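PDB 4LDF: GCN5 like acetylase + bromodomain, which probably acetylates histone H3 through its GCN5-type catalytic domain, while this part is its bromodomain, of a family that reads acetyl-lysine. Local coordinates for residues P53-M59 and E77-M81; T70-S75 and L110-E115; F82-R86 and A99-E103. All coordinates share one frame; numbering follows the deposited sequence.

Interaction 1 (P53-M59 and E77-M81)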
loop_
_atom_site.group_PDB
_atom_site.type_symbol
_atom_site.label_atom_id
_atom_site.label_comp_id
_atom_site.label_asym_id
_atom_site.label_seq_id
_atom_site.Cartn_x
_atom_site.Cartn_y
_atom_site.Cartn_z
ATOM N N PRO A 53 10.062 -0.888 5.019
ATOM C CA PRO A 53 8.635 -1.175 5.201
ATOM C C PRO A 53 7.760 0.014 4.811
ATOM O O PRO A 53 8.229 1.157 4.755
ATOM C CB PRO A 53 8.528 -1.488 6.700
ATOM C CG PRO A 53 9.593 -0.688 7.322
ATOM C CD PRO A 53 10.724 -0.650 6.324
ATOM N N THR A 54 6.491 -0.277 4.534
ATOM C CA THR A 54 5.448 0.687 4.242
ATOM C C THR A 54 4.113 0.030 4.530
ATOM O O THR A 54 4.054 -1.187 4.722
ATOM C CB THR A 54 5.599 1.335 2.840
ATOM O OG1 THR A 54 4.721 2.465 2.782
ATOM C CG2 THR A 54 5.290 0.371 1.700
ATOM N N ASP A 55 3.044 0.829 4.547
ATOM C CA ASP A 55 1.682 0.392 4.851
ATOM C C ASP A 55 0.713 1.483 4.397
ATOM O O ASP A 55 1.146 2.580 4.014
ATOM C CB ASP A 55 1.526 0.137 6.370
ATOM C CG ASP A 55 1.864 1.368 7.205
ATOM O OD1 ASP A 55 0.937 2.112 7.557
ATOM O OD2 ASP A 55 3.067 1.594 7.473
ATOM N N ILE A 56 -0.593 1.185 4.446
ATOM C CA ILE A 56 -1.637 2.123 3.998
ATOM C C ILE A 56 -1.691 3.432 4.786
ATOM O O ILE A 56 -1.855 4.489 4.171
ATOM C CB ILE A 56 -3.010 1.430 3.818
ATOM C CG1 ILE A 56 -2.906 0.331 2.725
ATOM C CG2 ILE A 56 -4.140 2.465 3.471
ATOM C CD1 ILE A 56 -4.028 -0.742 2.714
ATOM N N GLN A 57 -1.520 3.370 6.127
ATOM C CA GLN A 57 -1.571 4.532 7.012
ATOM C C GLN A 57 -0.397 5.473 6.700
ATOM O O GLN A 57 -0.599 6.689 6.633
ATOM C CB GLN A 57 -1.583 4.057 8.488
ATOM C CG GLN A 57 -1.636 5.139 9.556
ATOM C CD GLN A 57 -1.440 4.527 10.931
ATOM O OE1 GLN A 57 -0.322 4.451 11.459
ATOM N NE2 GLN A 57 -2.516 4.015 11.513
ATOM N N THR A 58 0.808 4.904 6.455
ATOM C CA THR A 58 2.020 5.647 6.099
ATOM C C THR A 58 1.790 6.375 4.758
ATOM O O THR A 58 2.033 7.575 4.680
ATOM C CB THR A 58 3.249 4.704 6.079
ATOM O OG1 THR A 58 3.477 4.210 7.400
ATOM C CG2 THR A 58 4.520 5.377 5.549
ATOM N N MET A 59 1.313 5.658 3.724
ATOM C CA MET A 59 1.043 6.237 2.402
ATOM C C MET A 59 -0.086 7.277 2.432
ATOM O O MET A 59 0.033 8.303 1.762
ATOM C CB MET A 59 0.823 5.147 1.348
ATOM C CG MET A 59 2.089 4.349 1.057
ATOM S SD MET A 59 1.960 3.082 -0.216
ATOM C CE MET A 59 0.950 1.867 0.589
ATOM N N GLU A 77 6.237 2.704 -4.136
ATOM C CA GLU A 77 5.949 2.449 -2.734
ATOM C C GLU A 77 4.793 1.461 -2.586
ATOM O O GLU A 77 4.882 0.548 -1.776
ATOM C CB GLU A 77 5.598 3.757 -2.003
ATOM C CG GLU A 77 5.565 3.549 -0.495
ATOM C CD GLU A 77 5.666 4.788 0.365
ATOM O OE1 GLU A 77 5.804 4.638 1.602
ATOM O OE2 GLU A 77 5.627 5.907 -0.197
ATOM N N LEU A 78 3.694 1.671 -3.341
ATOM C CA LEU A 78 2.549 0.766 -3.294
ATOM C C LEU A 78 2.965 -0.626 -3.763
ATOM O O LEU A 78 2.558 -1.606 -3.135
ATOM C CB LEU A 78 1.345 1.297 -4.109
ATOM C CG LEU A 78 0.100 0.387 -4.147
ATOM C CD1 LEU A 78 -0.514 0.212 -2.752
ATOM C CD2 LEU A 78 -0.922 0.908 -5.140
ATOM N N LYS A 79 3.781 -0.724 -4.842
ATOM C CA LYS A 79 4.268 -2.029 -5.320
ATOM C C LYS A 79 5.129 -2.687 -4.242
ATOM O O LYS A 79 4.962 -3.879 -3.982
ATOM C CB LYS A 79 5.063 -1.927 -6.635
ATOM C CG LYS A 79 5.245 -3.297 -7.272
ATOM C CD LYS A 79 6.311 -3.327 -8.326
ATOM C CE LYS A 79 6.332 -4.672 -9.019
ATOM N NZ LYS A 79 7.072 -5.706 -8.235
ATOM N N ARG A 80 6.045 -1.901 -3.625
ATOM C CA ARG A 80 6.922 -2.305 -2.525
ATOM C C ARG A 80 6.089 -2.850 -1.349
ATOM O O ARG A 80 6.481 -3.850 -0.756
ATOM C CB ARG A 80 7.820 -1.121 -2.081
ATOM C CG ARG A 80 8.647 -1.400 -0.795
ATOM C CD ARG A 80 9.940 -0.598 -0.659
ATOM N NE ARG A 80 9.805 0.811 -1.043
ATOM C CZ ARG A 80 9.356 1.779 -0.249
ATOM N NH1 ARG A 80 9.290 3.027 -0.690
ATOM N NH2 ARG A 80 8.969 1.506 0.993
ATOM N N MET A 81 4.912 -2.237 -1.044
ATOM C CA MET A 81 4.069 -2.781 0.030
ATOM C C MET A 81 3.718 -4.271 -0.250
ATOM O O MET A 81 3.834 -5.109 0.649
ATOM C CB MET A 81 2.783 -1.960 0.206
ATOM C CG MET A 81 2.034 -2.321 1.478
ATOM S SD MET A 81 0.434 -1.519 1.623
ATOM C CE MET A 81 -0.510 -2.417 0.312
#
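The backbones come closest at Thr54 and Met81, with their CA atoms 5.6 Å apart, where the extended run leading into helix 56-64 passes helix 71-88. Thr54 works with both branches. Its OG1 donates to Glu77 OE1 over 2.7 Å, arriving on the anti side and 25° out of the carboxylate plane. Thr54 CG2 rests 3.7 Å from Met81 CB. Glu77 OE1 also forms a salt bridge with Lys62, and Glu77 OE2 bonds to the Tyr68 hydroxyl. The buried carboxylate is therefore held at both oxygens. Met59 runs past the Glu77 chain in the opposite direction, with SD 3.6 Å from Glu77 CG. The bend of Met59 at chi3 (-71°) carries Met59 CE to 3.6 Å from Met81 SD, and Leu78 CD1 lies close by. Met81 SD also meets Ile56 CG1 at 4.0 Å. At the outer side the Arg80 guanidinium presents an edge to Pro53 O, and NH2 bonds to Glu52 O. Asp55 is the N-cap of helix 56-64. Its OD1 accepts from Thr58 N (3.0 Å) and its OD2 from Thr58 OG1 (2.6 Å), which fixes the turn. From helix 14-27, Leu22 packs on Met59, and Leu25 on Ile56 and Leu78. This is the packing of a bromodomain helical bundle, where the end of the long ZA loop after helix 14-27, which here carries the short helix 46-49, turns into helix 56-64 against helix 71-88.

Interaction 2 (T70-S75 and L110-E115)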
loop_
_atom_site.group_PDB
_atom_site.type_symbol
_atom_site.label_atom_id
_atom_site.label_comp_id
_atom_site.label_asym_id
_atom_site.label_seq_id
_atom_site.Cartn_x
_atom_site.Cartn_y
_atom_site.Cartn_z
ATOM N N THR A 70 5.589 12.916 -7.728
ATOM C CA THR A 70 5.220 12.247 -8.980
ATOM C C THR A 70 4.375 11.021 -8.676
ATOM O O THR A 70 4.382 10.537 -7.538
ATOM C CB THR A 70 6.462 11.852 -9.822
ATOM O OG1 THR A 70 7.246 10.875 -9.130
ATOM C CG2 THR A 70 7.310 13.051 -10.272
ATOM N N LEU A 71 3.649 10.514 -9.686
ATOM C CA LEU A 71 2.892 9.269 -9.537
ATOM C C LEU A 71 3.869 8.076 -9.316
ATOM O O LEU A 71 3.596 7.238 -8.455
ATOM C CB LEU A 71 1.958 9.012 -10.736
ATOM C CG LEU A 71 1.174 7.663 -10.717
ATOM C CD1 LEU A 71 0.299 7.508 -9.444
ATOM C CD2 LEU A 71 0.360 7.481 -11.963
ATOM N N SER A 72 5.027 8.057 -10.039
ATOM C CA SER A 72 6.045 6.993 -9.934
ATOM C C SER A 72 6.502 6.727 -8.501
ATOM O O SER A 72 6.597 5.563 -8.098
ATOM C CB SER A 72 7.243 7.246 -10.860
ATOM O OG SER A 72 7.826 8.517 -10.623
ATOM N N GLU A 73 6.723 7.802 -7.728
ATOM C CA GLU A 73 7.109 7.760 -6.312
ATOM C C GLU A 73 6.082 6.942 -5.516
ATOM O O GLU A 73 6.469 6.074 -4.735
ATOM C CB GLU A 73 7.169 9.193 -5.733
ATOM C CG GLU A 73 8.411 9.971 -6.123
ATOM C CD GLU A 73 8.564 11.361 -5.524
ATOM O OE1 GLU A 73 7.662 11.812 -4.782
ATOM O OE2 GLU A 73 9.597 12.007 -5.810
ATOM N N PHE A 74 4.765 7.195 -5.745
ATOM C CA PHE A 74 3.719 6.462 -5.039
ATOM C C PHE A 74 3.588 5.016 -5.543
ATOM O O PHE A 74 3.509 4.094 -4.730
ATOM C CB PHE A 74 2.363 7.202 -5.104
ATOM C CG PHE A 74 1.241 6.325 -4.611
ATOM C CD1 PHE A 74 1.169 5.946 -3.270
ATOM C CD2 PHE A 74 0.291 5.819 -5.495
ATOM C CE1 PHE A 74 0.176 5.071 -2.826
ATOM C CE2 PHE A 74 -0.679 4.920 -5.056
ATOM C CZ PHE A 74 -0.736 4.564 -3.719
ATOM N N SER A 75 3.541 4.819 -6.871
ATOM C CA SER A 75 3.403 3.479 -7.465
ATOM C C SER A 75 4.544 2.530 -7.076
ATOM O O SER A 75 4.282 1.346 -6.866
ATOM C CB SER A 75 3.186 3.545 -8.976
ATOM O OG SER A 75 4.202 4.279 -9.635
ATOM N N LEU A 110 -4.987 2.689 -10.203
ATOM C CA LEU A 110 -3.659 3.329 -10.262
ATOM C C LEU A 110 -3.388 3.977 -11.633
ATOM O O LEU A 110 -2.728 5.002 -11.687
ATOM C CB LEU A 110 -2.558 2.297 -9.898
ATOM C CG LEU A 110 -1.120 2.777 -9.703
ATOM C CD1 LEU A 110 -0.998 3.735 -8.525
ATOM C CD2 LEU A 110 -0.197 1.608 -9.473
ATOM N N GLN A 111 -3.943 3.409 -12.718
ATOM C CA GLN A 111 -3.795 3.920 -14.100
ATOM C C GLN A 111 -4.506 5.255 -14.286
ATOM O O GLN A 111 -4.112 6.017 -15.167
ATOM C CB GLN A 111 -4.347 2.913 -15.159
ATOM C CG GLN A 111 -3.915 1.448 -14.991
ATOM C CD GLN A 111 -2.425 1.294 -14.918
ATOM O OE1 GLN A 111 -1.684 1.796 -15.776
ATOM N NE2 GLN A 111 -1.947 0.667 -13.850
ATOM N N THR A 112 -5.567 5.516 -13.488
ATOM C CA THR A 112 -6.395 6.732 -13.605
ATOM C C THR A 112 -5.824 7.960 -12.868
ATOM O O THR A 112 -6.347 9.056 -13.042
ATOM C CB THR A 112 -7.863 6.464 -13.202
ATOM O OG1 THR A 112 -7.969 6.379 -11.775
ATOM C CG2 THR A 112 -8.446 5.216 -13.856
ATOM N N ILE A 113 -4.790 7.781 -12.035
ATOM C CA ILE A 113 -4.220 8.886 -11.253
ATOM C C ILE A 113 -3.526 9.887 -12.170
ATOM O O ILE A 113 -2.581 9.525 -12.880
ATOM C CB ILE A 113 -3.307 8.404 -10.076
ATOM C CG1 ILE A 113 -3.971 7.325 -9.157
ATOM C CG2 ILE A 113 -2.742 9.585 -9.274
ATOM C CD1 ILE A 113 -5.316 7.690 -8.428
ATOM N N GLN A 114 -4.014 11.138 -12.155
ATOM C CA GLN A 114 -3.508 12.240 -12.970
ATOM C C GLN A 114 -2.485 13.088 -12.217
ATOM O O GLN A 114 -2.780 13.579 -11.125
ATOM C CB GLN A 114 -4.682 13.115 -13.456
ATOM N N GLU A 115 -1.301 13.300 -12.826
ATOM C CA GLU A 115 -0.235 14.132 -12.247
ATOM C C GLU A 115 -0.579 15.611 -12.419
ATOM O O GLU A 115 -0.662 16.093 -13.550
ATOM C CB GLU A 115 1.125 13.848 -12.901
ATOM C CG GLU A 115 1.747 12.503 -12.579
ATOM C CD GLU A 115 3.247 12.450 -12.801
ATOM O OE1 GLU A 115 3.764 13.157 -13.697
ATOM O OE2 GLU A 115 3.911 11.690 -12.066
HETATM O O HOH W 1 5.355 9.596 -12.302
#
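Leu71 meets Leu110, at the end of helix 93-110, and Ile113 and Glu115 of the tail beyond it; the Leu71 CA lies 6.4 Å from the CA of Glu115. The tight part is apolar. Leu71 CD1 sits 3.7 Å from Ile113 CG2, and the two side chains cross at about a right angle. Leu110 splits its branches between two neighbours. Its CD1 reaches the edge of the Phe74 ring, 3.7 Å from CE2, while its CD2 lies 3.9 Å from Ser75 CB. With CG opposite the backbone N (chi1 -172°), the branched end of Leu110 reaches helix 71-88. Leu22 and other residues of helix 14-27 pack on Phe74, and Tyr68 meets its ring edge-to-face. The outer side is polar and wet. Glu115, the last modelled residue, is exposed, but its carboxylate is anchored. Glu115 OE2 accepts from Leu71 N at 2.7 Å through its anti lone pair, and the bond is nearly straight (168°). A water donates to Glu115 OE2 at 2.6 Å and accepts from Ser72 N at 2.8 Å. Beside it, Thr70 OG1 and Ser72 OG share a hydrogen bond. Thus one carboxylate oxygen serves two backbone N-H groups near the start of helix 71-88, one directly and one through water. The tail is held here by hydrogen bonds, probably aided by the helix dipole, as well as by apolar contact.

Interaction 3 (F82-R86 and A99-E103)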
loop_
_atom_site.group_PDB
_atom_site.type_symbol
_atom_site.label_atom_id
_atom_site.label_comp_id
_atom_site.label_asym_id
_atom_site.label_seq_id
_atom_site.Cartn_x
_atom_site.Cartn_y
_atom_site.Cartn_z
ATOM N N PHE A 82 3.302 -4.579 -1.477
ATOM C CA PHE A 82 2.932 -5.958 -1.863
ATOM C C PHE A 82 4.152 -6.895 -1.971
ATOM O O PHE A 82 4.093 -8.051 -1.528
ATOM C CB PHE A 82 2.091 -5.948 -3.138
ATOM C CG PHE A 82 0.746 -5.276 -2.961
ATOM C CD1 PHE A 82 -0.205 -5.802 -2.086
ATOM C CD2 PHE A 82 0.402 -4.160 -3.718
ATOM C CE1 PHE A 82 -1.452 -5.188 -1.927
ATOM C CE2 PHE A 82 -0.860 -3.576 -3.595
ATOM C CZ PHE A 82 -1.779 -4.094 -2.704
ATOM N N ASP A 83 5.276 -6.353 -2.477
ATOM C CA ASP A 83 6.541 -7.060 -2.611
ATOM C C ASP A 83 7.113 -7.467 -1.250
ATOM O O ASP A 83 7.523 -8.619 -1.100
ATOM C CB ASP A 83 7.554 -6.243 -3.439
ATOM C CG ASP A 83 7.309 -6.271 -4.943
ATOM O OD1 ASP A 83 6.576 -7.176 -5.418
ATOM O OD2 ASP A 83 7.875 -5.419 -5.650
ATOM N N ASN A 84 7.088 -6.547 -0.263
ATOM C CA ASN A 84 7.531 -6.764 1.131
ATOM C C ASN A 84 6.765 -7.913 1.755
ATOM O O ASN A 84 7.388 -8.785 2.345
ATOM C CB ASN A 84 7.330 -5.500 1.997
ATOM C CG ASN A 84 8.331 -4.401 1.766
ATOM O OD1 ASN A 84 9.343 -4.582 1.095
ATOM N ND2 ASN A 84 8.085 -3.240 2.353
ATOM N N CYS A 85 5.420 -7.925 1.597
ATOM C CA CYS A 85 4.547 -8.963 2.141
ATOM C C CYS A 85 4.961 -10.328 1.637
ATOM O O CYS A 85 5.210 -11.238 2.449
ATOM C CB CYS A 85 3.079 -8.680 1.826
ATOM S SG CYS A 85 1.919 -9.837 2.616
ATOM N N ARG A 86 5.087 -10.446 0.282
ATOM C CA ARG A 86 5.462 -11.669 -0.436
ATOM C C ARG A 86 6.885 -12.106 -0.129
ATOM O O ARG A 86 7.127 -13.302 -0.046
ATOM C CB ARG A 86 5.190 -11.544 -1.944
ATOM C CG ARG A 86 3.669 -11.551 -2.289
ATOM C CD ARG A 86 3.400 -11.583 -3.785
ATOM N NE ARG A 86 3.879 -10.357 -4.428
ATOM C CZ ARG A 86 3.106 -9.391 -4.911
ATOM N NH1 ARG A 86 1.778 -9.523 -4.909
ATOM N NH2 ARG A 86 3.650 -8.297 -5.421
ATOM N N ALA A 99 -2.081 -10.242 -0.950
ATOM C CA ALA A 99 -1.192 -9.340 -1.687
ATOM C C ALA A 99 -1.424 -9.374 -3.194
ATOM O O ALA A 99 -1.451 -8.308 -3.807
ATOM C CB ALA A 99 0.268 -9.646 -1.377
ATOM N N ASN A 100 -1.565 -10.589 -3.787
ATOM C CA ASN A 100 -1.805 -10.838 -5.217
ATOM C C ASN A 100 -3.213 -10.353 -5.613
ATOM O O ASN A 100 -3.371 -9.639 -6.606
ATOM C CB ASN A 100 -1.628 -12.355 -5.534
ATOM C CG ASN A 100 -0.185 -12.827 -5.559
ATOM O OD1 ASN A 100 0.745 -12.041 -5.559
ATOM N ND2 ASN A 100 0.037 -14.121 -5.629
ATOM N N GLN A 101 -4.216 -10.705 -4.790
ATOM C CA GLN A 101 -5.612 -10.311 -4.966
ATOM C C GLN A 101 -5.760 -8.795 -4.925
ATOM O O GLN A 101 -6.348 -8.233 -5.842
ATOM C CB GLN A 101 -6.502 -10.971 -3.894
ATOM C CG GLN A 101 -7.971 -10.554 -4.009
ATOM C CD GLN A 101 -8.808 -10.993 -2.849
ATOM O OE1 GLN A 101 -8.391 -10.936 -1.692
ATOM N NE2 GLN A 101 -10.043 -11.375 -3.135
ATOM N N LEU A 102 -5.157 -8.128 -3.916
ATOM C CA LEU A 102 -5.304 -6.686 -3.753
ATOM C C LEU A 102 -4.560 -5.877 -4.781
ATOM O O LEU A 102 -5.042 -4.822 -5.151
ATOM C CB LEU A 102 -4.972 -6.213 -2.331
ATOM C CG LEU A 102 -5.686 -6.889 -1.156
ATOM C CD1 LEU A 102 -4.890 -6.748 0.089
ATOM C CD2 LEU A 102 -7.040 -6.331 -0.940
ATOM N N GLU A 103 -3.379 -6.343 -5.222
ATOM C CA GLU A 103 -2.595 -5.636 -6.239
ATOM C C GLU A 103 -3.353 -5.633 -7.558
ATOM O O GLU A 103 -3.485 -4.578 -8.173
ATOM C CB GLU A 103 -1.201 -6.266 -6.388
ATOM C CG GLU A 103 -0.238 -5.401 -7.180
ATOM C CD GLU A 103 1.136 -6.003 -7.384
ATOM O OE1 GLU A 103 1.669 -5.908 -8.510
ATOM O OE2 GLU A 103 1.641 -6.647 -6.443
#
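Arg86 and Glu103 bridge two neighbouring antiparallel helices of the bromodomain bundle, 71-88 and 93-110. The axes of the short segments approach to 10.1 Å at 166°. In the first shell, Phe82 lies against Ala99 and Glu103, and Arg86 against Asn100 and Glu103. Glu103 CB sits over one face of the Phe82 ring, 4.0 Å from the centroid, as a CH-pi contact. Phe82 CD1 is 3.3 Å from Ala99 O, and Leu102 CB touches CE1 of the same ring. Ala99 CB touches the Phe82 ring and the Arg86 chain, with Cys85 SG farther off. Beside this packing lies the charged part. Arg86 NH2 donates to Glu103 OE2 at 2.8 Å, in the guanidinium plane and nearly straight (163°). NH1 adds weak bonds to the same oxygen and to Asn100 OD1. Glu103 CG passes the CD2 rim, and the extended chain brings the carboxylate to the arginine. Further out, Leu25 of helix 14-27 backs Phe82 and Leu102. A glycerol, probably from the crystallisation liquor, lies near Cys85. Lys79 pairs with Asp83 OD2. Asp83 OD1 completes the salt-bridge network, accepting from Arg86 NH2 at 3.1 Å, on its anti side but 32° out of the carboxylate plane.

All three contacts use helix 71-88, at successive levels along it. Interaction 2 takes its start, interaction 1 its middle and interaction 3 the part beyond. Interaction 1 is the most buried, near the centre of the chain, and joins sulfur-rich packing to a buried carboxylate. Interactions 2 and 3 are partly buried. Each sets an apolar inner side against a polar outer side, but 2 relies on backbone N-H groups and a water, and 3 on a salt-bridge network. Both hold the last helix or its tail, whereas interaction 1 holds helix 56-64. Interactions 1 and 2 meet where Met59 SD lies 3.7 Å from Phe74 CE1. Interactions 1 and 3 touch at Pro53 and Asn84.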